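PDB 3GRZ: ribosomal protein L11 methyltransferase from Lactobacillus delbrueckii subsp. bulgaricus ATCC BAA-365, which probably trimethylates lysine residues of ribosomal protein L11 with S-adenosyl-L-methionine as methyl donor, the chain here being its C-terminal, methyltransferase part. Local coordinates for residues B[45-50]-B[71-76]. Numbering follows the deposited sequence.
Sequences QTTQLA and SGILAI
Leu74 reaches across to Ala50 and Thr47, and its forked end makes the closest apolar contact between helix 44-57 and the first turn of helix 73-80. The side chain can be followed outward. CB leaves the backbone toward the other helix; CG lies beside the backbone N and anti to the carbonyl carbon (chi1 -58°), which carries the branch point on in that direction. There the two methyls divide the work. CD1 settles on the methyl of Ala50, with 3.7 Å between Leu74 CD1 and Ala50 CB. Leu74 CD2 lies 3.9 Å from Ala50 CB and 4.2 Å from Thr47 O. The small Ala50 thus faces both prongs of the fork.

One turn back along helix 44-57, Thr47 presents its methyl rather than its hydroxyl. Thr47 CG2, anti to the backbone N, stands 4.2 Å from Ile73 CG1, a looser contact in which the two side chains cross at a slant. Thr47 OG1 is hydrogen-bonded to the backbone O of Asn43. Ser71 OG, by an ST turn, accepts from Ile73 N at 3.3 Å, just where Gly72 occupies the N-cap position of helix 73-80.

Leu74 also packs on Val130 and Asn132 of strand 126-132, while Ile73 leans on Ile31 and Leu33. The contact illustrates how a Rossmann-like methyltransferase domain brings a preceding helix against the helix that follows its first central strand, 63-67. Thr47 and Asn132 are predicted to bind S-adenosyl-L-methionine, so the joint probably borders the cofactor site. Its chemistry is buried and almost wholly aliphatic, methyls against methyls and one methylene, with Thr47 O the polar atom at its edge: cohesion comes from shape and exclusion of water, and the polar group of Thr47 is satisfied within its own chain neighbourhood rather than across the helices.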
loop_
_atom_site.group_PDB
_atom_site.type_symbol
_atom_site.label_atom_id
_atom_site.label_comp_id
_atom_site.label_asym_id
_atom_site.label_seq_id
_atom_site.Cartn_x
_atom_site.Cartn_y
_atom_site.Cartn_z
ATOM N N GLN B 45 3.011 7.715 -10.501
ATOM C CA GLN B 45 1.894 6.797 -10.282
ATOM C C GLN B 45 2.345 5.328 -10.295
ATOM O O GLN B 45 2.001 4.568 -9.391
ATOM C CB GLN B 45 0.745 7.035 -11.286
ATOM C CG GLN B 45 -0.460 7.816 -10.708
ATOM C CD GLN B 45 -1.467 8.354 -11.762
ATOM O OE1 GLN B 45 -1.208 8.360 -12.979
ATOM N NE2 GLN B 45 -2.625 8.824 -11.275
ATOM N N THR B 46 3.131 4.938 -11.290
ATOM C CA THR B 46 3.498 3.530 -11.431
ATOM C C THR B 46 4.512 3.122 -10.375
ATOM O O THR B 46 4.465 1.995 -9.874
ATOM C CB THR B 46 4.014 3.186 -12.846
ATOM O OG1 THR B 46 5.207 3.926 -13.108
ATOM C CG2 THR B 46 2.954 3.517 -13.904
ATOM N N THR B 47 5.401 4.057 -10.020
ATOM C CA THR B 47 6.339 3.850 -8.927
ATOM C C THR B 47 5.575 3.594 -7.625
ATOM O O THR B 47 5.887 2.651 -6.922
ATOM C CB THR B 47 7.335 5.047 -8.797
ATOM O OG1 THR B 47 8.166 5.069 -9.956
ATOM C CG2 THR B 47 8.228 4.922 -7.576
ATOM N N GLN B 48 4.570 4.421 -7.324
ATOM C CA GLN B 48 3.783 4.254 -6.106
ATOM C C GLN B 48 3.050 2.896 -6.060
ATOM O O GLN B 48 3.012 2.263 -5.016
ATOM C CB GLN B 48 2.774 5.394 -5.946
ATOM C CG GLN B 48 1.972 5.318 -4.638
ATOM C CD GLN B 48 0.933 6.407 -4.519
ATOM O OE1 GLN B 48 -0.065 6.418 -5.248
ATOM N NE2 GLN B 48 1.164 7.345 -3.599
ATOM N N LEU B 49 2.481 2.456 -7.185
ATOM C CA LEU B 49 1.760 1.169 -7.220
ATOM C C LEU B 49 2.704 0.027 -6.893
ATOM O O LEU B 49 2.406 -0.821 -6.033
ATOM C CB LEU B 49 1.047 0.950 -8.569
ATOM C CG LEU B 49 -0.017 2.006 -8.942
ATOM C CD1 LEU B 49 -0.774 1.639 -10.208
ATOM C CD2 LEU B 49 -0.978 2.267 -7.780
ATOM N N ALA B 50 3.864 0.027 -7.549
ATOM C CA ALA B 50 4.903 -0.979 -7.288
ATOM C C ALA B 50 5.355 -0.948 -5.820
ATOM O O ALA B 50 5.418 -1.993 -5.170
ATOM C CB ALA B 50 6.088 -0.789 -8.238
ATOM N N SER B 71 16.259 3.643 -13.020
ATOM C CA SER B 71 16.993 4.477 -12.073
ATOM C C SER B 71 17.456 3.697 -10.834
ATOM O O SER B 71 18.290 4.187 -10.060
ATOM C CB SER B 71 16.094 5.616 -11.612
ATOM O OG SER B 71 15.070 5.099 -10.783
ATOM N N GLY B 72 16.878 2.514 -10.632
ATOM C CA GLY B 72 17.160 1.679 -9.454
ATOM C C GLY B 72 16.236 1.929 -8.277
ATOM O O GLY B 72 16.415 1.333 -7.223
ATOM N N ILE B 73 15.248 2.815 -8.448
ATOM C CA ILE B 73 14.367 3.240 -7.341
ATOM C C ILE B 73 13.762 2.053 -6.546
ATOM O O ILE B 73 13.865 2.013 -5.315
ATOM C CB ILE B 73 13.259 4.263 -7.825
ATOM C CG1 ILE B 73 12.307 4.668 -6.696
ATOM C CG2 ILE B 73 12.441 3.735 -9.016
ATOM C CD1 ILE B 73 12.948 5.458 -5.602
ATOM N N LEU B 74 13.176 1.087 -7.260
ATOM C CA LEU B 74 12.524 -0.043 -6.602
ATOM C C LEU B 74 13.523 -0.998 -5.941
ATOM O O LEU B 74 13.254 -1.510 -4.852
ATOM C CB LEU B 74 11.597 -0.784 -7.559
ATOM C CG LEU B 74 10.460 -0.001 -8.233
ATOM C CD1 LEU B 74 9.660 -0.915 -9.148
ATOM C CD2 LEU B 74 9.545 0.695 -7.219
ATOM N N ALA B 75 14.681 -1.207 -6.571
ATOM C CA ALA B 75 15.752 -2.013 -5.958
ATOM C C ALA B 75 16.213 -1.365 -4.655
ATOM O O ALA B 75 16.381 -2.042 -3.642
ATOM C CB ALA B 75 16.932 -2.188 -6.925
ATOM N N ILE B 76 16.382 -0.047 -4.681
ATOM C CA ILE B 76 16.802 0.709 -3.493
ATOM C C ILE B 76 15.749 0.644 -2.369
ATOM O O ILE B 76 16.076 0.419 -1.213
ATOM C CB ILE B 76 17.121 2.183 -3.868
ATOM C CG1 ILE B 76 18.399 2.233 -4.720
ATOM C CG2 ILE B 76 17.272 3.082 -2.614
ATOM C CD1 ILE B 76 18.516 3.517 -5.569
#